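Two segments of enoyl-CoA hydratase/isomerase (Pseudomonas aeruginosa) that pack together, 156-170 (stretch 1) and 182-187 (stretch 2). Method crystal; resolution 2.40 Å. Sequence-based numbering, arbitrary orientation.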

ATOM      1  N   ARG B 156      -8.954   3.539  -2.531  1.00 46.52           N
ATOM      2  CA  ARG B 156      -8.698   2.153  -2.882  1.00 40.94           C
ATOM      3  C   ARG B 156      -7.818   2.079  -4.121  1.00 37.27           C
ATOM      4  O   ARG B 156      -6.851   1.304  -4.171  1.00 36.82           O
ATOM      5  N   PHE B 157      -8.131   2.911  -5.109  1.00 32.60           N
ATOM      6  CA  PHE B 157      -7.344   2.944  -6.327  1.00 29.03           C
ATOM      7  C   PHE B 157      -5.834   3.207  -6.007  1.00 33.98           C
ATOM      8  O   PHE B 157      -4.970   2.397  -6.379  1.00 33.63           O
ATOM      9  N   PRO B 158      -5.514   4.300  -5.271  1.00 36.03           N
ATOM     10  CA  PRO B 158      -4.091   4.532  -4.955  1.00 30.67           C
ATOM     11  C   PRO B 158      -3.483   3.451  -4.070  1.00 39.06           C
ATOM     12  O   PRO B 158      -2.313   3.144  -4.279  1.00 40.27           O
ATOM     13  N   ARG B 159      -4.240   2.901  -3.113  1.00 41.65           N
ATOM     14  CA  ARG B 159      -3.791   1.753  -2.306  1.00 34.26           C
ATOM     15  C   ARG B 159      -3.422   0.581  -3.184  1.00 30.54           C
ATOM     16  O   ARG B 159      -2.352   0.024  -3.018  1.00 37.86           O
ATOM     17  N   ALA B 160      -4.283   0.223  -4.144  1.00 27.04           N
ATOM     18  CA  ALA B 160      -3.922  -0.851  -5.045  1.00 28.41           C
ATOM     19  C   ALA B 160      -2.765  -0.446  -5.957  1.00 35.70           C
ATOM     20  O   ALA B 160      -1.718  -1.112  -5.968  1.00 33.87           O
ATOM     21  N   ALA B 161      -2.954   0.635  -6.726  1.00 34.51           N
ATOM     22  CA  ALA B 161      -2.039   0.934  -7.848  1.00 27.34           C
ATOM     23  C   ALA B 161      -0.769   1.715  -7.454  1.00 29.36           C
ATOM     24  O   ALA B 161       0.194   1.780  -8.213  1.00 32.55           O
ATOM     25  N   GLY B 162      -0.757   2.271  -6.247  1.00 34.75           N
ATOM     26  CA  GLY B 162       0.186   3.321  -5.929  1.00 38.16           C
ATOM     27  C   GLY B 162      -0.426   4.681  -6.287  1.00 38.21           C
ATOM     28  O   GLY B 162      -1.251   4.781  -7.189  1.00 33.96           O
ATOM     29  N   TRP B 163      -0.040   5.714  -5.544  1.00 32.97           N
ATOM     30  CA  TRP B 163      -0.502   7.059  -5.810  1.00 35.40           C
ATOM     31  C   TRP B 163      -0.371   7.472  -7.284  1.00 30.91           C
ATOM     32  O   TRP B 163      -1.369   7.730  -7.948  1.00 37.43           O
ATOM     33  N   THR B 164       0.855   7.503  -7.797  1.00 29.72           N
ATOM     34  CA  THR B 164       1.090   7.998  -9.156  1.00 42.68           C
ATOM     35  C   THR B 164       0.314   7.278 -10.289  1.00 40.25           C
ATOM     36  O   THR B 164      -0.390   7.913 -11.043  1.00 44.04           O
ATOM     37  N   ASP B 165       0.412   5.963 -10.385  1.00 36.45           N
ATOM     38  CA  ASP B 165      -0.341   5.236 -11.394  1.00 39.36           C
ATOM     39  C   ASP B 165      -1.838   5.441 -11.249  1.00 41.61           C
ATOM     40  O   ASP B 165      -2.589   5.421 -12.229  1.00 36.06           O
ATOM     41  N   ALA B 166      -2.295   5.668 -10.030  1.00 39.73           N
ATOM     42  CA  ALA B 166      -3.715   5.912  -9.893  1.00 37.83           C
ATOM     43  C   ALA B 166      -4.043   7.331 -10.363  1.00 38.68           C
ATOM     44  O   ALA B 166      -5.084   7.573 -10.966  1.00 30.30           O
HETATM   45  N   MSE B 167      -3.139   8.269 -10.083  1.00 43.38           N
HETATM   46  CA  MSE B 167      -3.348   9.641 -10.521  1.00 39.94           C
HETATM   47  C   MSE B 167      -3.323   9.741 -12.054  1.00 40.38           C
HETATM   48  O   MSE B 167      -4.149  10.439 -12.629  1.00 34.17           O
ATOM     49  N   ARG B 168      -2.441   8.997 -12.696  1.00 39.13           N
ATOM     50  CA  ARG B 168      -2.343   8.994 -14.143  1.00 42.96           C
ATOM     51  C   ARG B 168      -3.648   8.643 -14.879  1.00 48.82           C
ATOM     52  O   ARG B 168      -3.835   9.039 -16.016  1.00 49.57           O
ATOM     53  N   TYR B 169      -4.543   7.902 -14.236  1.00 40.85           N
ATOM     54  CA  TYR B 169      -5.865   7.575 -14.815  1.00 36.58           C
ATOM     55  C   TYR B 169      -7.008   8.373 -14.194  1.00 37.69           C
ATOM     56  O   TYR B 169      -7.953   8.741 -14.864  1.00 36.36           O
ATOM     57  N   ILE B 170      -6.943   8.612 -12.896  1.00 35.49           N
ATOM     58  CA  ILE B 170      -7.988   9.363 -12.250  1.00 37.80           C
ATOM     59  C   ILE B 170      -8.003  10.804 -12.787  1.00 46.11           C
ATOM     60  O   ILE B 170      -9.051  11.319 -13.160  1.00 51.04           O
ATOM     61  N   LEU B 182      -4.668  -5.397 -14.126  1.00 27.99           N
ATOM     62  CA  LEU B 182      -3.931  -6.438 -13.420  1.00 28.75           C
ATOM     63  C   LEU B 182      -2.553  -5.956 -12.991  1.00 34.36           C
ATOM     64  O   LEU B 182      -2.099  -6.233 -11.877  1.00 34.92           O
ATOM     65  N   ARG B 183      -1.890  -5.211 -13.869  1.00 37.89           N
ATOM     66  CA  ARG B 183      -0.531  -4.744 -13.598  1.00 41.41           C
ATOM     67  C   ARG B 183      -0.524  -3.808 -12.395  1.00 37.89           C
ATOM     68  O   ARG B 183       0.455  -3.677 -11.711  1.00 41.20           O
HETATM   69  N   MSE B 184      -1.638  -3.134 -12.183  1.00 39.14           N
HETATM   70  CA  MSE B 184      -1.775  -2.179 -11.116  1.00 33.20           C
HETATM   71  C   MSE B 184      -2.446  -2.818  -9.908  1.00 32.88           C
HETATM   72  O   MSE B 184      -2.747  -2.118  -8.941  1.00 35.87           O
ATOM     73  N   ARG B 185      -2.709  -4.128  -9.975  1.00 32.51           N
ATOM     74  CA  ARG B 185      -3.263  -4.874  -8.830  1.00 30.21           C
ATOM     75  C   ARG B 185      -4.714  -4.531  -8.483  1.00 29.98           C
ATOM     76  O   ARG B 185      -5.112  -4.560  -7.315  1.00 36.86           O
ATOM     77  N   LEU B 186      -5.502  -4.186  -9.486  1.00 30.63           N
ATOM     78  CA  LEU B 186      -6.925  -3.969  -9.266  1.00 31.27           C
ATOM     79  C   LEU B 186      -7.701  -5.278  -9.484  1.00 37.74           C
ATOM     80  O   LEU B 186      -8.811  -5.437  -9.018  1.00 39.09           O
ATOM     81  N   LEU B 187      -7.098  -6.219 -10.188  1.00 34.87           N
ATOM     82  CA  LEU B 187      -7.780  -7.461 -10.522  1.00 30.85           C
ATOM     83  C   LEU B 187      -6.994  -8.526  -9.879  1.00 35.34           C
ATOM     84  O   LEU B 187      -5.816  -8.326  -9.613  1.00 37.02           O
TER

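Stretch 1 consists of two helices, 156-161 and 163-170, joined at G162; stretch 2 is the end of a helix that gives way to loop at M184. The two bury 435 Å² between them, and the CA atoms come nearest at A161 and M184, 4.5 Å apart.

Along stretch 1, the first contributor is F157. Its CA-to-CB bond points sideways, but chi1 near t (-157°) brings the ring closer to stretch 2. CD1 of F157 lies 3.9 Å from CD2 of L186, and CZ of F157 lies 4.2 Å from CE of M184, which meets the ring at its edge. L186 likewise starts sideways and reaches inward through its m, t rotamer.

CB of A160 is 3.5 Å from CD2 of L186. O of A160 accepts two weak hydrogen bonds from R185, from NH2 at 3.0 Å and from NE at 3.1 Å, with N-H...O angles of 126° and 125°. R185 points toward stretch 1 from a residue with positive phi (70°), in a Schellman motif at the end of its helix. Its chi1 is m and chi2 t, whereas chi3, at -5°, is nearly eclipsed. O of A160 also lies 3.3 Å from O of M184; as both are acceptors, this is proximity without a bond.

At A161 the backbones approach closely enough for a CA-H...O contact, with CA of A161 3.3 Å from O of M184 and an angle of 136° at the hydrogen. Beside it, CB of A161 and CB of M184 pack at 3.7 Å. G162 makes no contact; a CB there would be jammed against the preceding carbonyl oxygen.

The second helix contributes D165 and Y169, both pointing toward stretch 2. D165 (chi1 -85°, m) forms a salt bridge through OD2 with NH2 of R183 at 3.2 Å; NH1 of R183 adds a weak hydrogen bond to OD2 of D165 at 3.3 Å. The acceptor lies at the guanidinium edge, near its plane, and the exposed R183 reaches it through a t, t, p chain. CB of D165 also lies 4.1 Å from SE of M184.

Y169 (chi1 -69°, m) completes the packing around this selenomethionine, whose m, t, m rotamer brings SE of M184 to 3.6 Å from CE2 of Y169. SE of M184 lies 4.7 Å from the centroid of the Y169 ring and 66° off its normal, an oblique approach of the sulfur-aromatic kind. M184 has the largest covered area, 97 Å², consistent with its contacts to both helices.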

ATOM      1  CB  ARG B 156     -10.006   1.377  -3.058  1.00 39.86           C
ATOM      2  CG  ARG B 156     -10.862   1.462  -1.802  1.00 41.70           C
ATOM      3  CD  ARG B 156     -11.657   0.192  -1.501  1.00 43.12           C
ATOM      4  NE  ARG B 156     -12.457   0.386  -0.291  1.00 47.78           N
ATOM      5  CZ  ARG B 156     -13.764   0.649  -0.257  1.00 46.97           C
ATOM      6  NH1 ARG B 156     -14.484   0.722  -1.393  1.00 44.83           N
ATOM      7  NH2 ARG B 156     -14.350   0.845   0.928  1.00 36.69           N
ATOM      8  CB  PHE B 157      -7.949   3.969  -7.280  1.00 39.37           C
ATOM      9  CG  PHE B 157      -7.604   3.736  -8.730  1.00 42.19           C
ATOM     10  CD1 PHE B 157      -6.406   3.140  -9.087  1.00 40.60           C
ATOM     11  CD2 PHE B 157      -8.463   4.150  -9.731  1.00 38.80           C
ATOM     12  CE1 PHE B 157      -6.074   2.950 -10.402  1.00 36.29           C
ATOM     13  CE2 PHE B 157      -8.135   3.972 -11.057  1.00 38.84           C
ATOM     14  CZ  PHE B 157      -6.926   3.376 -11.392  1.00 35.95           C
ATOM     15  CB  PRO B 158      -4.084   5.876  -4.218  1.00 28.74           C
ATOM     16  CG  PRO B 158      -5.394   6.546  -4.589  1.00 35.83           C
ATOM     17  CD  PRO B 158      -6.365   5.487  -4.995  1.00 38.14           C
ATOM     18  CB  ARG B 159      -4.839   1.311  -1.279  1.00 38.57           C
ATOM     19  CG  ARG B 159      -5.157   2.360  -0.244  1.00 50.46           C
ATOM     20  CD  ARG B 159      -3.877   2.909   0.381  1.00 60.25           C
ATOM     21  NE  ARG B 159      -4.151   3.973   1.342  1.00 70.96           N
ATOM     22  CZ  ARG B 159      -3.583   5.175   1.314  1.00 79.21           C
ATOM     23  NH1 ARG B 159      -3.919   6.066   2.232  1.00 83.57           N
ATOM     24  NH2 ARG B 159      -2.687   5.489   0.377  1.00 81.97           N
ATOM     25  CB  ALA B 160      -5.095  -1.303  -5.865  1.00 20.38           C
ATOM     26  CB  ALA B 161      -2.800   1.638  -9.012  1.00 40.71           C
ATOM     27  CB  TRP B 163       0.274   8.053  -4.956  1.00 40.02           C
ATOM     28  CG  TRP B 163      -0.322   9.393  -5.108  1.00 43.94           C
ATOM     29  CD1 TRP B 163       0.092  10.384  -5.932  1.00 43.09           C
ATOM     30  CD2 TRP B 163      -1.492   9.874  -4.453  1.00 46.00           C
ATOM     31  NE1 TRP B 163      -0.738  11.471  -5.814  1.00 40.79           N
ATOM     32  CE2 TRP B 163      -1.710  11.183  -4.893  1.00 44.78           C
ATOM     33  CE3 TRP B 163      -2.357   9.331  -3.496  1.00 47.93           C
ATOM     34  CZ2 TRP B 163      -2.766  11.956  -4.434  1.00 51.60           C
ATOM     35  CZ3 TRP B 163      -3.399  10.094  -3.040  1.00 52.81           C
ATOM     36  CH2 TRP B 163      -3.601  11.394  -3.514  1.00 55.42           C
ATOM     37  CB  THR B 164       2.594   8.140  -9.472  1.00 44.90           C
ATOM     38  OG1 THR B 164       2.728   8.853 -10.697  1.00 44.97           O
ATOM     39  CG2 THR B 164       3.316   6.758  -9.530  1.00 27.97           C
ATOM     40  CB  ASP B 165       0.004   3.753 -11.396  1.00 41.21           C
ATOM     41  CG  ASP B 165       1.242   3.450 -12.236  1.00 56.79           C
ATOM     42  OD1 ASP B 165       1.822   4.389 -12.836  1.00 62.67           O
ATOM     43  OD2 ASP B 165       1.643   2.272 -12.304  1.00 61.99           O
ATOM     44  CB  ALA B 166      -4.184   5.670  -8.454  1.00 40.28           C
HETATM   45  CB  MSE B 167      -2.368  10.604  -9.833  1.00 33.59           C
HETATM   46  CG  MSE B 167      -2.652  10.840  -8.317  1.00 46.16           C
HETATM   47 SE   MSE B 167      -4.582  11.088  -7.769  1.00 53.23          SE
HETATM   48  CE  MSE B 167      -4.938   9.248  -7.156  1.00 75.39           C
ATOM     49  CB  ARG B 168      -1.199   8.076 -14.571  1.00 31.31           C
ATOM     50  CG  ARG B 168      -1.491   7.226 -15.762  1.00 38.25           C
ATOM     51  CD  ARG B 168      -0.705   7.702 -16.938  1.00 52.93           C
ATOM     52  NE  ARG B 168      -1.011   6.953 -18.149  1.00 65.14           N
ATOM     53  CZ  ARG B 168      -1.986   7.259 -18.993  1.00 63.08           C
ATOM     54  NH1 ARG B 168      -2.768   8.295 -18.762  1.00 57.07           N
ATOM     55  NH2 ARG B 168      -2.178   6.517 -20.067  1.00 64.91           N
ATOM     56  CB  TYR B 169      -6.182   6.080 -14.691  1.00 31.43           C
ATOM     57  CG  TYR B 169      -5.293   5.278 -15.578  1.00 37.68           C
ATOM     58  CD1 TYR B 169      -5.500   5.263 -16.953  1.00 37.65           C
ATOM     59  CD2 TYR B 169      -4.207   4.564 -15.057  1.00 34.69           C
ATOM     60  CE1 TYR B 169      -4.667   4.540 -17.795  1.00 37.02           C
ATOM     61  CE2 TYR B 169      -3.364   3.845 -15.889  1.00 33.85           C
ATOM     62  CZ  TYR B 169      -3.600   3.845 -17.255  1.00 36.17           C
ATOM     63  OH  TYR B 169      -2.783   3.132 -18.077  1.00 35.79           O
ATOM     64  CB  ILE B 170      -7.787   9.350 -10.731  1.00 38.11           C
ATOM     65  CG1 ILE B 170      -8.082   7.955 -10.156  1.00 42.01           C
ATOM     66  CG2 ILE B 170      -8.682  10.362 -10.057  1.00 38.38           C
ATOM     67  CD1 ILE B 170      -7.485   7.772  -8.753  1.00 41.14           C
ATOM     68  CB  LEU B 182      -3.782  -7.669 -14.303  1.00 34.06           C
ATOM     69  CG  LEU B 182      -3.086  -8.901 -13.703  1.00 42.90           C
ATOM     70  CD1 LEU B 182      -3.940  -9.542 -12.585  1.00 40.13           C
ATOM     71  CD2 LEU B 182      -2.765  -9.938 -14.789  1.00 42.57           C
ATOM     72  CB  ARG B 183       0.033  -4.012 -14.831  1.00 43.70           C
ATOM     73  CG  ARG B 183       1.494  -3.595 -14.718  1.00 46.01           C
ATOM     74  CD  ARG B 183       1.953  -2.567 -15.794  1.00 43.75           C
ATOM     75  NE  ARG B 183       1.198  -1.296 -15.766  1.00 52.19           N
ATOM     76  CZ  ARG B 183       1.487  -0.251 -14.980  1.00 45.15           C
ATOM     77  NH1 ARG B 183       2.509  -0.340 -14.141  1.00 36.97           N
ATOM     78  NH2 ARG B 183       0.749   0.872 -15.017  1.00 39.06           N
HETATM   79  CB  MSE B 184      -2.637  -0.989 -11.586  1.00 37.94           C
HETATM   80  CG  MSE B 184      -2.005  -0.100 -12.661  1.00 48.66           C
HETATM   81 SE   MSE B 184      -3.030   1.583 -13.058  1.00 44.57          SE
HETATM   82  CE  MSE B 184      -4.684   0.757 -13.737  1.00 46.86           C
ATOM     83  CB  ARG B 185      -2.373  -4.678  -7.596  1.00 25.65           C
ATOM     84  CG  ARG B 185      -1.042  -5.381  -7.765  1.00 39.78           C
ATOM     85  CD  ARG B 185      -0.072  -5.040  -6.631  1.00 50.34           C
ATOM     86  NE  ARG B 185      -0.584  -4.030  -5.701  1.00 55.61           N
ATOM     87  CZ  ARG B 185       0.016  -3.709  -4.547  1.00 60.19           C
ATOM     88  NH1 ARG B 185       1.153  -4.332  -4.189  1.00 57.13           N
ATOM     89  NH2 ARG B 185      -0.512  -2.771  -3.739  1.00 57.25           N
ATOM     90  CB  LEU B 186      -7.450  -2.850 -10.161  1.00 29.58           C
ATOM     91  CG  LEU B 186      -6.651  -1.540 -10.254  1.00 36.81           C
ATOM     92  CD1 LEU B 186      -7.229  -0.674 -11.338  1.00 36.38           C
ATOM     93  CD2 LEU B 186      -6.624  -0.763  -8.974  1.00 35.73           C
ATOM     94  CB  LEU B 187      -7.684  -7.737 -12.021  1.00 28.21           C
ATOM     95  CG  LEU B 187      -8.511  -6.681 -12.713  1.00 30.29           C
ATOM     96  CD1 LEU B 187      -8.482  -6.835 -14.224  1.00 34.83           C
ATOM     97  CD2 LEU B 187      -9.899  -6.868 -12.173  1.00 26.94           C
TER